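PDB 6RIY: replicative DNA helicase from Mycobacterium chimaera, which comprises the intein of a DnaB-type replicative helicase, which probably excises itself from the host enzyme by protein splicing. Local coordinates for residues V60-A64 and R74-Q78; M43-Y49 and R116-V122. The contacts are given in a common frame with arbitrary orientation. Residue numbers count along the deposited sequence, not the author numbering.

How the interactions relate
From the N terminus, the chain enters interaction 2 first, at Met43-Tyr49, the end of the connection from strand 33-39 and the start of strand 48-53. It runs down strand 48-53 and returns along its neighbour 58-62 to Val60-Ala64, the first half of interaction 1. The hairpin of strands 66-69 and 72-75 then brings Arg74-Gln78 back, closing a small loop. Much later, strand 107-117 delivers Arg116-Val122 against Met43-Tyr49 and closes a far larger loop that encloses interaction 1. The two contacts meet directly: Ala61 O lies 2.7 Å from Tyr49 N, and Ala77 packs on the Tyr49 ring. Interaction 2 bridges the two four-stranded sheets; interaction 1 ties the hairpin to the end of strand 58-62.

Interaction 1: residues V60-A64 and R74-Q78; sequences VADAA and RTSAQ
Strand 58-62 ends at Asp62, and the chain turns through Ala63 (phi/psi -59/-30) and Ala64 (-96/0) as Arg74-Gln78 leaves its own strand for a 3-10 turn at Ser76-Gln78. CA atoms lie 5.1 Å apart for Ala63 and Ala77, 5.0 Å for Ala64 and Thr75. Ser76, chi1 m (-43°), points toward the strand end, and its OG donates to Asp62 O at 2.9 Å; the same OG accepts from Trp67 NE1. One step on, Ala77 N donates to Ala63 O at 3.3 Å (156°), while Gln78 N reaches back to Thr75 O at 2.9 Å. Arg74 NH1 bonds Gln78 O at 2.8 Å. Asp62 points away at CB, and its OD1 accepts from Ala1 N. Apolar contact is slight, Ala63 CB to Ala77 CB at 4.3 Å; Ala61 CB touches Ser76 OG at 3.8 Å. Thus the successive carbonyls of Asp62, last in the strand, and Ala63, first of the turn, are satisfied by a hydroxyl and an amide, fastening the 66-69/72-75 hairpin to the strand end.

Interaction 2: residues M43-Y49 and R116-V122; sequences MLGRPCY and RVASVPV
In this Hedgehog/intein (HINT) fold, two extended connections run antiparallel across the gap between the sheets. Met43 and Val122 form a hydrogen-bonded pair (Met43 N to Val122 O 2.8 Å, Val122 N to Met43 O 3.0 Å); Tyr49 and Arg116 form a non-hydrogen-bonded pair at the other end, CA atoms 4.3 Å apart, beside Val117 N to Cys48 O at 3.0 Å. Between them the chain turns at Gly45 (phi 83°), and the backbones part around water 1, which joins Met43 O, Arg46 N and Val120 O. The Cys48 thiol (chi1 m) fills the hollow between Val120 and Val122, Cys48 SG lying 4.2 Å from Val120 CG2 and 4.0 Å from Val122 CG1; Val120 N donates it a weak hydrogen bond (3.6 Å). Leu44 CD2 rests on Pro121 CG at 3.6 Å. Arg116 folds over the strand end, Pro47 CB against one guanidinium face, 3.6 Å from Arg116 NH2, and Arg116 CD 3.7 Å from Tyr49 CE1. Ser119, chi1 t, plugs the bend: Ser119 OG donates to Arg46 O at 2.7 Å.

Interaction 1: residues V60-A64 and R74-Q78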
ATOM      1  N   VAL A  60      -1.048  -1.183   7.841  1.00  8.59           N
ATOM      2  CA  VAL A  60      -1.645  -0.019   8.479  1.00  8.23           C
ATOM      3  C   VAL A  60      -1.444   1.175   7.560  1.00  7.83           C
ATOM      4  O   VAL A  60      -0.320   1.454   7.114  1.00 10.12           O
ATOM      5  CB  VAL A  60      -1.037   0.219   9.867  1.00 11.49           C
ATOM      6  CG1 VAL A  60      -1.505   1.536  10.444  1.00 10.18           C
ATOM      7  CG2 VAL A  60      -1.408  -0.950  10.778  1.00 12.66           C
ATOM      8  N   ALA A  61      -2.540   1.847   7.236  1.00  7.68           N
ATOM      9  CA  ALA A  61      -2.511   2.912   6.252  1.00  9.31           C
ATOM     10  C   ALA A  61      -3.424   4.023   6.726  1.00 10.61           C
ATOM     11  O   ALA A  61      -4.337   3.804   7.529  1.00 11.28           O
ATOM     12  CB  ALA A  61      -2.952   2.420   4.868  1.00 14.31           C
ATOM     13  N   ASP A  62      -3.191   5.229   6.213  1.00 10.82           N
ATOM     14  CA  ASP A  62      -4.091   6.284   6.632  1.00 12.76           C
ATOM     15  C   ASP A  62      -5.461   6.079   5.989  1.00  9.91           C
ATOM     16  O   ASP A  62      -5.642   5.280   5.056  1.00 12.36           O
ATOM     17  CB  ASP A  62      -3.501   7.667   6.338  1.00 19.45           C
ATOM     18  CG  ASP A  62      -3.671   8.089   4.913  1.00 30.47           C
ATOM     19  OD1 ASP A  62      -3.599   7.231   4.013  1.00 31.98           O
ATOM     20  OD2 ASP A  62      -3.864   9.303   4.693  1.00 40.89           O
ATOM     21  N   ALA A  63      -6.453   6.758   6.561  1.00 13.55           N
ATOM     22  CA  ALA A  63      -7.836   6.500   6.175  1.00 12.65           C
ATOM     23  C   ALA A  63      -8.078   6.745   4.694  1.00 13.00           C
ATOM     24  O   ALA A  63      -8.942   6.088   4.094  1.00 15.41           O
ATOM     25  CB  ALA A  63      -8.774   7.373   7.011  1.00 12.88           C
ATOM     26  N   ALA A  64      -7.330   7.662   4.084  1.00 14.32           N
ATOM     27  CA  ALA A  64      -7.584   8.021   2.696  1.00 17.37           C
ATOM     28  C   ALA A  64      -6.703   7.284   1.696  1.00 18.73           C
ATOM     29  O   ALA A  64      -6.833   7.532   0.494  1.00 20.91           O
ATOM     30  CB  ALA A  64      -7.415   9.524   2.500  1.00 20.47           C
ATOM     31  N   ARG A  74     -10.936   2.154  -3.759  1.00 13.86           N
ATOM     32  CA  ARG A  74     -11.526   2.391  -2.447  1.00 12.44           C
ATOM     33  C   ARG A  74     -10.464   2.906  -1.493  1.00 10.90           C
ATOM     34  O   ARG A  74      -9.303   2.511  -1.575  1.00 12.46           O
ATOM     35  CB  ARG A  74     -12.152   1.117  -1.866  1.00 12.64           C
ATOM     36  CG  ARG A  74     -13.310   0.585  -2.696  1.00 20.10           C
ATOM     37  CD  ARG A  74     -14.240  -0.305  -1.870  1.00 25.91           C
ATOM     38  NE  ARG A  74     -15.583  -0.354  -2.446  1.00 31.54           N
ATOM     39  CZ  ARG A  74     -16.684   0.072  -1.830  1.00 34.54           C
ATOM     40  NH1 ARG A  74     -16.620   0.570  -0.601  1.00 32.65           N
ATOM     41  NH2 ARG A  74     -17.860  -0.012  -2.439  1.00 37.26           N
ATOM     42  N   THR A  75     -10.865   3.794  -0.597  1.00 11.60           N
ATOM     43  CA  THR A  75      -9.956   4.180   0.470  1.00 10.97           C
ATOM     44  C   THR A  75      -9.998   3.140   1.578  1.00 10.87           C
ATOM     45  O   THR A  75     -10.922   2.329   1.656  1.00 11.84           O
ATOM     46  CB  THR A  75     -10.324   5.547   1.037  1.00 14.95           C
ATOM     47  OG1 THR A  75     -11.574   5.434   1.716  1.00 17.46           O
ATOM     48  CG2 THR A  75     -10.448   6.572  -0.075  1.00 21.90           C
ATOM     49  N   SER A  76      -8.971   3.159   2.436  1.00 10.27           N
ATOM     50  CA  SER A  76      -8.932   2.209   3.545  1.00 11.98           C
ATOM     51  C   SER A  76     -10.232   2.237   4.334  1.00 16.46           C
ATOM     52  O   SER A  76     -10.751   1.189   4.727  1.00 17.67           O
ATOM     53  CB  SER A  76      -7.754   2.516   4.481  1.00 11.82           C
ATOM     54  OG  SER A  76      -6.572   2.826   3.766  1.00 12.20           O
ATOM     55  N   ALA A  77     -10.781   3.433   4.552  1.00 16.19           N
ATOM     56  CA  ALA A  77     -11.988   3.585   5.360  1.00 15.65           C
ATOM     57  C   ALA A  77     -13.235   3.039   4.675  1.00 18.38           C
ATOM     58  O   ALA A  77     -14.262   2.867   5.338  1.00 25.25           O
ATOM     59  CB  ALA A  77     -12.205   5.056   5.706  1.00 22.43           C
ATOM     60  N   GLN A  78     -13.183   2.792   3.370  1.00 14.84           N
ATOM     61  CA  GLN A  78     -14.334   2.253   2.662  1.00 19.70           C
ATOM     62  C   GLN A  78     -14.206   0.767   2.358  1.00 18.96           C
ATOM     63  O   GLN A  78     -15.134   0.195   1.783  1.00 20.34           O
ATOM     64  CB  GLN A  78     -14.568   3.025   1.359  1.00 28.92           C
TER

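Interaction 2: residues M43-Y49 and R116-V122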
ATOM      1  N   MET A  43       4.539  11.981   8.162  1.00 13.76           N
ATOM      2  CA  MET A  43       3.325  12.684   8.537  1.00 16.88           C
ATOM      3  C   MET A  43       2.764  12.075   9.809  1.00 13.15           C
ATOM      4  O   MET A  43       2.607  10.858   9.900  1.00 12.15           O
ATOM      5  CB  MET A  43       2.310  12.643   7.406  1.00 21.54           C
ATOM      6  CG  MET A  43       2.853  13.325   6.172  1.00 28.16           C
ATOM      7  SD  MET A  43       1.684  13.321   4.822  1.00 35.19           S
ATOM      8  CE  MET A  43       1.645  11.583   4.472  1.00 13.41           C
ATOM      9  N   LEU A  44       2.480  12.932  10.786  1.00 14.70           N
ATOM     10  CA  LEU A  44       2.077  12.525  12.124  1.00 16.91           C
ATOM     11  C   LEU A  44       0.616  12.874  12.375  1.00 16.40           C
ATOM     12  O   LEU A  44       0.104  13.882  11.879  1.00 17.62           O
ATOM     13  CB  LEU A  44       2.947  13.217  13.183  1.00 16.47           C
ATOM     14  CG  LEU A  44       4.432  12.873  13.208  1.00 15.89           C
ATOM     15  CD1 LEU A  44       5.170  13.718  14.259  1.00 24.87           C
ATOM     16  CD2 LEU A  44       4.603  11.393  13.487  1.00 18.04           C
ATOM     17  N   GLY A  45      -0.043  12.041  13.180  1.00 16.44           N
ATOM     18  CA  GLY A  45      -1.390  12.325  13.633  1.00 18.06           C
ATOM     19  C   GLY A  45      -2.500  11.959  12.675  1.00 17.96           C
ATOM     20  O   GLY A  45      -3.660  12.282  12.950  1.00 19.70           O
ATOM     21  N   ARG A  46      -2.190  11.295  11.567  1.00 17.20           N
ATOM     22  CA  ARG A  46      -3.231  10.943  10.608  1.00 20.64           C
ATOM     23  C   ARG A  46      -4.107   9.813  11.155  1.00 16.76           C
ATOM     24  O   ARG A  46      -3.606   8.897  11.814  1.00 17.41           O
ATOM     25  CB  ARG A  46      -2.603  10.527   9.274  1.00 20.44           C
ATOM     26  CG  ARG A  46      -1.748  11.617   8.615  1.00 21.45           C
ATOM     27  CD  ARG A  46      -2.589  12.790   8.147  1.00 33.74           C
ATOM     28  NE  ARG A  46      -3.579  12.397   7.150  1.00 41.28           N
ATOM     29  CZ  ARG A  46      -4.648  13.122   6.829  1.00 45.45           C
ATOM     30  NH1 ARG A  46      -4.867  14.286   7.428  1.00 44.37           N
ATOM     31  NH2 ARG A  46      -5.495  12.684   5.907  1.00 48.00           N
ATOM     32  N   PRO A  47      -5.413   9.845  10.902  1.00 21.15           N
ATOM     33  CA  PRO A  47      -6.255   8.698  11.259  1.00 18.85           C
ATOM     34  C   PRO A  47      -5.838   7.494  10.434  1.00 19.50           C
ATOM     35  O   PRO A  47      -5.643   7.602   9.223  1.00 17.87           O
ATOM     36  CB  PRO A  47      -7.670   9.168  10.908  1.00 21.23           C
ATOM     37  CG  PRO A  47      -7.564  10.644  10.711  1.00 31.01           C
ATOM     38  CD  PRO A  47      -6.182  10.897  10.221  1.00 22.95           C
ATOM     39  N   CYS A  48      -5.671   6.351  11.099  1.00 11.93           N
ATOM     40  CA  CYS A  48      -5.124   5.167  10.460  1.00 11.02           C
ATOM     41  C   CYS A  48      -6.080   3.989  10.529  1.00 13.91           C
ATOM     42  O   CYS A  48      -6.840   3.833  11.488  1.00 14.06           O
ATOM     43  CB  CYS A  48      -3.813   4.741  11.103  1.00 12.73           C
ATOM     44  SG  CYS A  48      -2.473   5.884  10.738  1.00 13.50           S
ATOM     45  N   TYR A  49      -5.969   3.122   9.529  1.00  9.69           N
ATOM     46  CA  TYR A  49      -6.731   1.888   9.454  1.00 12.99           C
ATOM     47  C   TYR A  49      -5.797   0.695   9.335  1.00 11.01           C
ATOM     48  O   TYR A  49      -4.785   0.754   8.635  1.00 10.03           O
ATOM     49  CB  TYR A  49      -7.672   1.903   8.244  1.00 17.08           C
ATOM     50  CG  TYR A  49      -8.955   2.636   8.504  1.00 16.79           C
ATOM     51  CD1 TYR A  49      -8.964   4.009   8.701  1.00 16.44           C
ATOM     52  CD2 TYR A  49     -10.158   1.956   8.563  1.00 12.64           C
ATOM     53  CE1 TYR A  49     -10.148   4.680   8.956  1.00 21.87           C
ATOM     54  CE2 TYR A  49     -11.344   2.617   8.807  1.00 20.81           C
ATOM     55  CZ  TYR A  49     -11.333   3.977   9.004  1.00 24.99           C
ATOM     56  OH  TYR A  49     -12.512   4.639   9.248  1.00 32.21           O
ATOM     57  N   ARG A 116     -10.426   0.909  12.070  1.00 18.67           N
ATOM     58  CA  ARG A 116      -9.705   2.052  12.606  1.00 16.86           C
ATOM     59  C   ARG A 116      -8.827   1.605  13.769  1.00 17.84           C
ATOM     60  O   ARG A 116      -9.270   0.845  14.635  1.00 22.46           O
ATOM     61  CB  ARG A 116     -10.698   3.119  13.062  1.00 23.44           C
ATOM     62  CG  ARG A 116     -10.067   4.344  13.668  1.00 25.36           C
ATOM     63  CD  ARG A 116      -9.576   5.294  12.598  1.00 26.00           C
ATOM     64  NE  ARG A 116      -9.087   6.538  13.182  1.00 29.36           N
ATOM     65  CZ  ARG A 116      -9.857   7.574  13.502  1.00 33.83           C
ATOM     66  NH1 ARG A 116     -11.169   7.527  13.292  1.00 37.89           N
ATOM     67  NH2 ARG A 116      -9.314   8.662  14.032  1.00 29.69           N
ATOM     68  N   VAL A 117      -7.574   2.058  13.776  1.00 15.41           N
ATOM     69  CA  VAL A 117      -6.643   1.774  14.857  1.00 15.20           C
ATOM     70  C   VAL A 117      -5.998   3.085  15.296  1.00 17.58           C
ATOM     71  O   VAL A 117      -6.255   4.142  14.728  1.00 18.57           O
ATOM     72  CB  VAL A 117      -5.576   0.735  14.457  1.00 20.36           C
ATOM     73  CG1 VAL A 117      -6.235  -0.622  14.240  1.00 18.96           C
ATOM     74  CG2 VAL A 117      -4.811   1.193  13.206  1.00 18.73           C
ATOM     75  N   ALA A 118      -5.173   3.005  16.341  1.00 18.90           N
ATOM     76  CA  ALA A 118      -4.428   4.171  16.796  1.00 19.31           C
ATOM     77  C   ALA A 118      -3.554   4.736  15.681  1.00 14.83           C
ATOM     78  O   ALA A 118      -2.995   3.997  14.869  1.00 14.67           O
ATOM     79  CB  ALA A 118      -3.561   3.808  17.999  1.00 21.22           C
ATOM     80  N   SER A 119      -3.423   6.058  15.660  1.00 14.92           N
ATOM     81  CA  SER A 119      -2.559   6.715  14.686  1.00 14.25           C
ATOM     82  C   SER A 119      -1.098   6.294  14.846  1.00 13.31           C
ATOM     83  O   SER A 119      -0.565   6.253  15.955  1.00 15.80           O
ATOM     84  CB  SER A 119      -2.665   8.237  14.841  1.00 14.43           C
ATOM     85  OG  SER A 119      -1.889   8.909  13.861  1.00 17.72           O
ATOM     86  N   VAL A 120      -0.443   6.015  13.724  1.00 14.23           N
ATOM     87  CA  VAL A 120       1.010   5.849  13.699  1.00 11.85           C
ATOM     88  C   VAL A 120       1.565   6.759  12.614  1.00 11.04           C
ATOM     89  O   VAL A 120       0.832   7.166  11.697  1.00 10.45           O
ATOM     90  CB  VAL A 120       1.419   4.378  13.445  1.00 16.30           C
ATOM     91  CG1 VAL A 120       0.904   3.478  14.558  1.00 15.59           C
ATOM     92  CG2 VAL A 120       0.936   3.920  12.087  1.00 16.25           C
ATOM     93  N   PRO A 121       2.857   7.089  12.680  1.00 11.62           N
ATOM     94  CA  PRO A 121       3.473   7.892  11.612  1.00 11.22           C
ATOM     95  C   PRO A 121       3.355   7.199  10.260  1.00  9.83           C
ATOM     96  O   PRO A 121       3.493   5.979  10.159  1.00 10.26           O
ATOM     97  CB  PRO A 121       4.938   8.003  12.057  1.00 14.07           C
ATOM     98  CG  PRO A 121       4.898   7.803  13.563  1.00 18.48           C
ATOM     99  CD  PRO A 121       3.810   6.792  13.771  1.00 14.21           C
ATOM    100  N   VAL A 122       3.113   7.989   9.207  1.00  9.47           N
ATOM    101  CA  VAL A 122       2.921   7.450   7.857  1.00  9.20           C
ATOM    102  C   VAL A 122       3.672   8.318   6.854  1.00 15.24           C
ATOM    103  O   VAL A 122       4.077   9.440   7.153  1.00 13.43           O
ATOM    104  CB  VAL A 122       1.423   7.335   7.463  1.00  7.84           C
ATOM    105  CG1 VAL A 122       0.696   6.407   8.408  1.00  9.37           C
ATOM    106  CG2 VAL A 122       0.734   8.719   7.396  1.00  8.55           C
TER
HETATM  107  O   HOH W   1       0.115   9.776  10.878  1.00 12.22           O
HETATM  108  O   HOH W   2       0.889   9.460  14.196  1.00 15.01           O
HETATM  109  O   HOH W   3      -6.398   6.498  13.965  1.00 21.73           O
HETATM  110  O   HOH W   4     -13.332   6.064  11.339  1.00 40.30           O